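Local coordinates for possible transcriptional regulator, ArsR family protein (Rhodococcus sp., PDB 2OQG), which probably binds DNA as a winged helix-turn-helix transcriptional regulator of the ArsR family, at the interface of chains A and B. Numbering follows the deposited sequence. Chains: chain A/B, Possible transcriptional regulator, ArsR family protein.

Contact 1: the interface of chains A and B. Residues chain A 82-83, 86, 89-90; chain B 86, 89-90.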
ATOM      1  N   LEU A  82     -20.398   1.386  -0.921  1.00 14.29           N
ATOM      2  CA  LEU A  82     -21.209   2.233  -1.743  1.00 13.37           C
ATOM      3  C   LEU A  82     -21.952   1.303  -2.686  1.00 10.74           C
ATOM      4  O   LEU A  82     -23.140   1.494  -2.930  1.00 11.57           O
ATOM      5  CB  LEU A  82     -20.400   3.201  -2.591  1.00 13.49           C
ATOM      6  CG  LEU A  82     -19.783   4.487  -2.091  1.00 13.66           C
ATOM      7  CD1 LEU A  82     -19.461   5.426  -3.297  1.00 14.90           C
ATOM      8  CD2 LEU A  82     -20.596   5.101  -1.022  1.00 15.56           C
ATOM      9  N   ASN A  83     -21.279   0.249  -3.153  1.00 12.74           N
ATOM     10  CA  ASN A  83     -21.962  -0.699  -4.088  1.00 13.49           C
ATOM     11  C   ASN A  83     -23.074  -1.464  -3.375  1.00 13.29           C
ATOM     12  O   ASN A  83     -24.197  -1.619  -3.890  1.00 12.80           O
ATOM     13  CB  ASN A  83     -20.963  -1.666  -4.715  1.00 14.29           C
ATOM     14  CG  ASN A  83     -19.923  -0.968  -5.542  1.00 18.16           C
ATOM     15  OD1 ASN A  83     -20.136   0.145  -6.069  1.00 20.95           O
ATOM     16  ND2 ASN A  83     -18.774  -1.627  -5.695  1.00 20.53           N
ATOM     17  N   ALA A  86     -25.925   0.905  -2.833  1.00 10.36           N
ATOM     18  CA  ALA A  86     -26.610   1.143  -4.073  1.00 11.16           C
ATOM     19  C   ALA A  86     -27.523  -0.066  -4.448  1.00 11.74           C
ATOM     20  O   ALA A  86     -28.695   0.110  -4.846  1.00 13.74           O
ATOM     21  CB  ALA A  86     -25.600   1.421  -5.144  1.00 12.30           C
ATOM     22  N   LEU A  89     -30.605   0.142  -2.251  1.00 12.12           N
ATOM     23  CA  LEU A  89     -31.526   1.237  -2.648  1.00 13.22           C
ATOM     24  C   LEU A  89     -32.231   0.940  -3.979  1.00 14.32           C
ATOM     25  O   LEU A  89     -33.404   1.306  -4.150  1.00 15.29           O
ATOM     26  CB  LEU A  89     -30.759   2.549  -2.713  1.00 13.21           C
ATOM     27  CG  LEU A  89     -30.214   3.014  -1.385  1.00 16.43           C
ATOM     28  CD1 LEU A  89     -29.591   4.374  -1.724  1.00 19.74           C
ATOM     29  CD2 LEU A  89     -31.263   3.062  -0.256  1.00 17.32           C
ATOM     30  N   GLU A  90     -31.568   0.212  -4.877  0.50 15.42           N
ATOM     31  CA  GLU A  90     -32.239  -0.278  -6.109  0.50 16.68           C
ATOM     32  C   GLU A  90     -33.345  -1.287  -5.835  0.50 16.71           C
ATOM     33  O   GLU A  90     -34.437  -1.234  -6.429  0.50 16.97           O
ATOM     34  CB  GLU A  90     -31.239  -0.921  -7.062  0.50 16.25           C
ATOM     35  CG  GLU A  90     -30.382   0.066  -7.808  0.50 20.02           C
ATOM     36  CD  GLU A  90     -29.326  -0.617  -8.650  0.50 25.90           C
ATOM     37  OE1 GLU A  90     -28.892  -1.741  -8.275  0.50 28.17           O
ATOM     38  OE2 GLU A  90     -28.914  -0.031  -9.687  0.50 29.05           O
TER
ATOM     39  N   ALA B  86     -28.899   5.631  -6.154  1.00 13.38           N
ATOM     40  CA  ALA B  86     -28.174   4.370  -6.410  1.00 13.58           C
ATOM     41  C   ALA B  86     -27.248   4.511  -7.632  1.00 14.21           C
ATOM     42  O   ALA B  86     -26.072   4.070  -7.621  1.00 14.13           O
ATOM     43  CB  ALA B  86     -29.182   3.200  -6.570  1.00 14.63           C
ATOM     44  N   LEU B  89     -24.216   6.459  -6.800  0.50 12.93           N
ATOM     45  CA  LEU B  89     -23.239   5.700  -5.992  0.50 12.26           C
ATOM     46  C   LEU B  89     -22.553   4.615  -6.809  0.50 13.31           C
ATOM     47  O   LEU B  89     -21.391   4.260  -6.559  0.50 13.75           O
ATOM     48  CB  LEU B  89     -23.907   5.085  -4.783  0.50 11.14           C
ATOM     49  CG  LEU B  89     -23.776   5.957  -3.544  0.50  9.46           C
ATOM     50  CD1 LEU B  89     -24.511   7.257  -3.666  0.50  8.62           C
ATOM     51  CD2 LEU B  89     -24.356   5.168  -2.459  0.50  7.01           C
ATOM     52  N   GLU B  90     -23.297   4.044  -7.747  1.00 14.18           N
ATOM     53  CA  GLU B  90     -22.700   3.060  -8.663  1.00 15.47           C
ATOM     54  C   GLU B  90     -21.598   3.665  -9.538  1.00 14.80           C
ATOM     55  O   GLU B  90     -20.568   3.012  -9.784  1.00 16.63           O
ATOM     56  CB  GLU B  90     -23.783   2.463  -9.538  1.00 15.96           C
ATOM     57  CG  GLU B  90     -24.744   1.588  -8.811  1.00 20.56           C
ATOM     58  CD  GLU B  90     -26.038   1.392  -9.599  1.00 26.77           C
ATOM     59  OE1 GLU B  90     -26.131   1.772 -10.790  1.00 26.37           O
ATOM     60  OE2 GLU B  90     -26.995   0.863  -9.004  1.00 30.94           O
TER
HETATM   61  O   HOH W   1     -20.318   0.204  -8.921  1.00 29.47           O

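Contact 2: the interface of chains A and B. Residues chain A 34, 65, 76; chain B 99-100, 103.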
ATOM      1  N   ASP A  34      -4.586   8.001  -2.978  1.00 15.64           N
ATOM      2  CA  ASP A  34      -4.300   7.750  -1.528  1.00 16.18           C
ATOM      3  C   ASP A  34      -3.645   8.977  -0.929  1.00 16.95           C
ATOM      4  O   ASP A  34      -2.667   9.480  -1.521  1.00 16.82           O
ATOM      5  CB  ASP A  34      -3.285   6.613  -1.317  1.00 16.32           C
ATOM      6  CG  ASP A  34      -3.734   5.254  -1.822  1.00 19.22           C
ATOM      7  OD1 ASP A  34      -4.907   5.071  -2.187  1.00 22.05           O
ATOM      8  OD2 ASP A  34      -2.844   4.353  -1.857  1.00 21.79           O
ATOM      9  N   GLU A  65     -10.053   2.677   3.863  1.00  9.99           N
ATOM     10  CA  GLU A  65      -9.059   1.859   4.523  1.00 12.21           C
ATOM     11  C   GLU A  65      -7.743   2.635   4.679  1.00 11.76           C
ATOM     12  O   GLU A  65      -7.389   3.447   3.806  1.00 13.24           O
ATOM     13  CB  GLU A  65      -8.816   0.515   3.817  1.00 13.84           C
ATOM     14  CG  GLU A  65      -8.195   0.637   2.452  1.00 14.79           C
ATOM     15  CD  GLU A  65      -8.077  -0.712   1.730  1.00 17.71           C
ATOM     16  OE1 GLU A  65      -8.472  -1.758   2.327  1.00 22.62           O
ATOM     17  OE2 GLU A  65      -7.630  -0.722   0.531  1.00 23.37           O
ATOM     18  N   ARG A  76      -7.526   5.476   1.723  1.00 11.42           N
ATOM     19  CA  ARG A  76      -8.023   5.186   0.374  1.00 11.81           C
ATOM     20  C   ARG A  76      -9.537   4.932   0.511  1.00 12.23           C
ATOM     21  O   ARG A  76      -9.952   4.252   1.425  1.00 12.00           O
ATOM     22  CB  ARG A  76      -7.329   3.933  -0.209  1.00 12.00           C
ATOM     23  CG  ARG A  76      -7.931   3.376  -1.456  1.00 12.84           C
ATOM     24  CD  ARG A  76      -7.168   2.085  -1.772  1.00 14.17           C
ATOM     25  NE  ARG A  76      -5.728   2.319  -1.906  1.00 16.27           N
ATOM     26  CZ  ARG A  76      -4.803   1.351  -1.886  1.00 15.20           C
ATOM     27  NH1 ARG A  76      -5.178   0.079  -1.733  1.00 19.29           N
ATOM     28  NH2 ARG A  76      -3.516   1.664  -2.062  1.00 19.29           N
TER
ATOM     29  N   ARG B  99      -9.790   1.722  -9.748  1.00 14.43           N
ATOM     30  CA  ARG B  99      -8.496   2.110  -9.188  1.00 15.84           C
ATOM     31  C   ARG B  99      -7.943   1.044  -8.259  1.00 14.75           C
ATOM     32  O   ARG B  99      -6.768   0.661  -8.357  1.00 16.04           O
ATOM     33  CB  ARG B  99      -8.632   3.396  -8.397  1.00 15.56           C
ATOM     34  CG  ARG B  99      -8.745   4.634  -9.322  1.00 17.62           C
ATOM     35  CD  ARG B  99      -8.801   5.960  -8.578  1.00 16.60           C
ATOM     36  NE  ARG B  99      -7.829   5.965  -7.491  1.00 20.95           N
ATOM     37  CZ  ARG B  99      -6.521   6.068  -7.670  1.00 18.89           C
ATOM     38  NH1 ARG B  99      -6.020   6.217  -8.906  1.00 20.06           N
ATOM     39  NH2 ARG B  99      -5.721   6.039  -6.616  1.00 19.33           N
ATOM     40  N   LEU B 100      -8.787   0.541  -7.356  1.00 14.49           N
ATOM     41  CA  LEU B 100      -8.335  -0.546  -6.492  1.00 15.64           C
ATOM     42  C   LEU B 100      -7.851  -1.759  -7.283  1.00 17.48           C
ATOM     43  O   LEU B 100      -6.789  -2.321  -6.972  1.00 18.26           O
ATOM     44  CB  LEU B 100      -9.469  -0.929  -5.513  1.00 16.70           C
ATOM     45  CG  LEU B 100      -9.089  -1.943  -4.444  1.00 17.71           C
ATOM     46  CD1 LEU B 100      -7.934  -1.447  -3.534  1.00 20.82           C
ATOM     47  CD2 LEU B 100     -10.324  -2.393  -3.711  1.00 20.30           C
ATOM     48  N   ILE B 103      -4.358  -0.982  -8.854  1.00 17.36           N
ATOM     49  CA  ILE B 103      -3.339  -1.049  -7.760  1.00 20.01           C
ATOM     50  C   ILE B 103      -2.964  -2.487  -7.396  1.00 19.87           C
ATOM     51  O   ILE B 103      -1.756  -2.824  -7.304  1.00 20.61           O
ATOM     52  CB  ILE B 103      -3.783  -0.284  -6.451  1.00 20.06           C
ATOM     53  CG1 ILE B 103      -3.913   1.210  -6.705  1.00 20.36           C
ATOM     54  CG2 ILE B 103      -2.740  -0.514  -5.354  1.00 21.96           C
ATOM     55  CD1 ILE B 103      -4.829   1.986  -5.720  1.00 20.41           C
TER
HETATM   56  O   HOH W   2      -7.048   6.123  -3.877  1.00 23.25           O

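Contact 3: the interface of chains A and B. Residues chain A 3, 96; chain B 27, 31, 63, 77-79, 82.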
HETATM    1  N   MSE A   3     -36.977  -2.904   3.055  1.00 34.94           N
HETATM    2  CA  MSE A   3     -36.909  -2.189   4.265  1.00 33.91           C
HETATM    3  C   MSE A   3     -37.429  -3.160   5.282  1.00 31.75           C
HETATM    4  O   MSE A   3     -38.613  -3.473   5.373  1.00 31.47           O
HETATM    5  CB  MSE A   3     -37.671  -0.899   4.167  1.00 33.78           C
HETATM    6  CG  MSE A   3     -37.077  -0.028   3.076  1.00 35.64           C
HETATM    7 SE   MSE A   3     -37.922   1.609   3.307  0.70 37.29          SE
HETATM    8  CE  MSE A   3     -39.532   0.725   3.940  1.00 38.21           C
ATOM      9  N   TRP A  96     -40.956  -0.331  -4.584  1.00 14.99           N
ATOM     10  CA  TRP A  96     -41.897   0.794  -4.527  1.00 13.91           C
ATOM     11  C   TRP A  96     -42.530   0.988  -5.900  1.00 14.44           C
ATOM     12  O   TRP A  96     -43.727   1.254  -6.010  1.00 14.22           O
ATOM     13  CB  TRP A  96     -41.160   2.084  -4.124  1.00 14.15           C
ATOM     14  CG  TRP A  96     -40.732   2.084  -2.667  1.00 13.90           C
ATOM     15  CD1 TRP A  96     -40.914   1.100  -1.741  1.00 14.41           C
ATOM     16  CD2 TRP A  96     -39.992   3.118  -2.016  1.00 14.95           C
ATOM     17  NE1 TRP A  96     -40.354   1.482  -0.518  1.00 16.18           N
ATOM     18  CE2 TRP A  96     -39.796   2.719  -0.669  1.00 16.24           C
ATOM     19  CE3 TRP A  96     -39.519   4.372  -2.435  1.00 17.22           C
ATOM     20  CZ2 TRP A  96     -39.119   3.526   0.261  1.00 16.25           C
ATOM     21  CZ3 TRP A  96     -38.816   5.156  -1.516  1.00 14.58           C
ATOM     22  CH2 TRP A  96     -38.639   4.727  -0.183  1.00 15.33           C
TER
ATOM     23  N   LEU B  27     -40.882   5.381   5.863  1.00 16.34           N
ATOM     24  CA  LEU B  27     -40.708   4.903   4.484  1.00 15.80           C
ATOM     25  C   LEU B  27     -41.138   3.440   4.324  1.00 16.41           C
ATOM     26  O   LEU B  27     -41.668   3.103   3.266  1.00 18.13           O
ATOM     27  CB  LEU B  27     -39.257   5.042   4.036  1.00 15.49           C
ATOM     28  CG  LEU B  27     -38.810   6.487   3.768  1.00 14.59           C
ATOM     29  CD1 LEU B  27     -37.333   6.479   3.518  1.00 15.16           C
ATOM     30  CD2 LEU B  27     -39.599   7.259   2.684  1.00 14.16           C
ATOM     31  N   GLY B  31     -43.841   2.635   1.762  1.00 23.39           N
ATOM     32  CA  GLY B  31     -43.426   1.610   0.811  1.00 25.80           C
ATOM     33  C   GLY B  31     -44.609   0.754   0.466  1.00 26.95           C
ATOM     34  O   GLY B  31     -44.942   0.629  -0.720  1.00 29.08           O
ATOM     35  N   LEU B  63     -37.664  12.106  -1.436  1.00 14.60           N
ATOM     36  CA  LEU B  63     -38.013  10.695  -1.186  1.00 13.44           C
ATOM     37  C   LEU B  63     -39.508  10.439  -1.050  1.00 13.07           C
ATOM     38  O   LEU B  63     -39.966   9.306  -1.176  1.00 14.78           O
ATOM     39  CB  LEU B  63     -37.353  10.157   0.072  1.00 12.25           C
ATOM     40  CG  LEU B  63     -35.851   9.928   0.061  1.00 13.54           C
ATOM     41  CD1 LEU B  63     -35.278   9.756   1.484  1.00 18.14           C
ATOM     42  CD2 LEU B  63     -35.597   8.698  -0.783  1.00 13.66           C
ATOM     43  N   ALA B  77     -44.110   7.228  -1.212  1.00 16.31           N
ATOM     44  CA  ALA B  77     -42.662   7.002  -1.258  1.00 15.78           C
ATOM     45  C   ALA B  77     -42.265   6.903  -2.717  1.00 18.21           C
ATOM     46  O   ALA B  77     -42.929   6.173  -3.486  1.00 19.57           O
ATOM     47  CB  ALA B  77     -42.326   5.720  -0.481  1.00 17.69           C
ATOM     48  N   LEU B  78     -41.202   7.616  -3.093  1.00 17.46           N
ATOM     49  CA  LEU B  78     -40.829   7.798  -4.491  1.00 17.61           C
ATOM     50  C   LEU B  78     -39.599   6.950  -4.833  1.00 17.60           C
ATOM     51  O   LEU B  78     -38.467   7.296  -4.466  1.00 18.20           O
ATOM     52  CB  LEU B  78     -40.525   9.258  -4.778  1.00 17.70           C
ATOM     53  CG  LEU B  78     -41.706  10.212  -4.651  1.00 17.11           C
ATOM     54  CD1 LEU B  78     -41.277  11.664  -4.801  1.00 17.69           C
ATOM     55  CD2 LEU B  78     -42.777   9.845  -5.679  1.00 21.51           C
ATOM     56  N   GLY B  79     -39.798   5.889  -5.606  1.00 17.78           N
ATOM     57  CA  GLY B  79     -38.683   5.034  -6.029  1.00 17.76           C
ATOM     58  C   GLY B  79     -37.637   5.750  -6.860  1.00 17.94           C
ATOM     59  O   GLY B  79     -36.437   5.375  -6.856  1.00 18.86           O
ATOM     60  N   LEU B  82     -34.562   6.973  -4.973  1.00 15.19           N
ATOM     61  CA  LEU B  82     -33.695   5.871  -4.576  1.00 15.31           C
ATOM     62  C   LEU B  82     -32.923   5.401  -5.784  1.00 16.10           C
ATOM     63  O   LEU B  82     -31.740   5.121  -5.692  1.00 16.23           O
ATOM     64  CB  LEU B  82     -34.513   4.721  -3.993  1.00 15.47           C
ATOM     65  CG  LEU B  82     -35.091   4.975  -2.618  1.00 15.95           C
ATOM     66  CD1 LEU B  82     -35.760   3.690  -2.107  1.00 18.31           C
ATOM     67  CD2 LEU B  82     -34.068   5.509  -1.648  1.00 17.08           C
TER

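Contact 1: the interface of chains A and B
The flat groups here are the carboxylates of A:Glu90 and B:Glu90; the two side chains point at each other, with the carboxylate planes turned 70° apart. Their OE2 oxygens are modelled too close to be credible, so the exact placement of the two heads is doubtful and no bond should be read from it. What can be trusted is the aliphatic part of each side chain. CG of A:Glu90 rests on the methyl CB of B:Ala86 at 3.6 Å, and CG of B:Glu90 meets CB of A:Ala86 at 3.8 Å, a pairing that shows the local two-fold. With CG anti to its own carbonyl carbon (chi1 -76°) and the chain extended beyond it, A:Glu90 lays its methylene against the alanine and carries its carboxylate to the other glutamate.

Alanine suits the crossing of the helices because its short methyl lets the backbones come close, CB of B:Ala86 lying 3.6 Å from the backbone O of A:Ala86. Further along, A:Leu82 and B:Leu89 cross at about a right angle, their CD2 methyls 4.0 Å apart. Water 1 joins the amide oxygen OD1 of A:Asn83, 2.9 Å away, to the backbone O of B:Glu90, adding a polar link beside the apolar packing. Small residues at the centre and leucines beside them thus bring helix 80-107 of chain A against helix 79-108 of chain B, probably as part of the dimer interface usual for ArsR-family regulators.

Contact 2: the interface of chains A and B
A:Arg76 and B:Ile103 reach toward each other, and the methyl CD1 of the isoleucine settles over one face of the guanidinium, 3.9 Å from CZ and displaced toward the rim of the group. B:Leu100 runs across the arginine chain; its CD1 lies 3.6 Å from NH1 and also meets the methylene CD. Arginine suits this place because its flat head can offer a face to aliphatic side chains while its N-H groups bond within its own chain.

That bonding is done at the edge. NE gives a nearly straight bond (177° at H) to OD1 of A:Asp34 at 2.9 Å, while NH2 bonds OD2 at 2.8 Å, so NE and NH2 together hold the two carboxylate oxygens, both on the syn side though somewhat out of the carboxylate plane. This salt bridge limits rotation of the guanidinium and presents its face to chain B. A bend at chi3 (-57°) turns the head toward the aspartate. OE2 of A:Glu65 makes a weaker, longer salt bridge to NH1.

Water 2 extends the network across the interface: it lies 2.9 Å from OD1 of A:Asp34 and accepts a bond from NH2 of B:Arg99, in that guanidinium's plane, at 3.0 Å. The contact fits the end part of helix 79-108 of chain B against strand 72-77 of chain A, and so probably steadies the wing's position relative to the long helices.

Contact 3: the interface of chains A and B
Helix 80-107 of chain A, with a minor contribution from the loop at A:Met3, meets helix 21-32, the end of strand 72-77, the short loop at B:Leu78 that joins strand to helix, and the start of helix 79-108 of chain B. The indole of A:Trp96 enters between these elements and hides 120 Å² of its surface against the partner. Its six-membered ring is sandwiched: the methyl CB of B:Ala77 sits over one face, 3.6 Å from the ring centroid, and CD1 of B:Leu82 over the other, 3.7 Å from it. Both are CH-pi contacts, and both methyls lie toward the rim. The leucine side chain runs athwart the indole.

Backbone atoms border the ring in its plane: the carbonyl carbon of B:Leu78 and N of B:Gly79 each lie 3.5 Å from CE3. At the pyrrole end NE1 approaches CA of B:Gly31 at 3.3 Å, a close fit to a residue that has no side chain to stand in the way. CH2, on the benzene end, reaches CD2 of B:Leu27 at 3.9 Å. The tryptophan's CG stands anti to its carbonyl carbon (chi1 -71°), directing the broad ring away from its own helix into chain B. Selenomethionine A:Met3 lies near B:Leu27 but is poorly ordered, so its close approach carries little weight.

A large flat aromatic filling a slot of small residues and leucines joins the long helix of one chain to the winged-helix body of the other.

Contact 1 lies between the others, its C-alpha centre about 19 Å from that of contact 2 and 14 Å from that of contact 3, while contacts 2 and 3 are about 33 Å apart. All three draw on the long helix, which meets its twin in contact 1 and the other chain's winged-helix body in contacts 2 and 3. Strand 72-77 serves both outer contacts, from opposite chains; A:Leu82 belongs to contact 1 and B:Leu82 to contact 3. With their two-fold twins, the contacts spread the pairing along the helices and probably fix how the two DNA-binding units are set relative to each other.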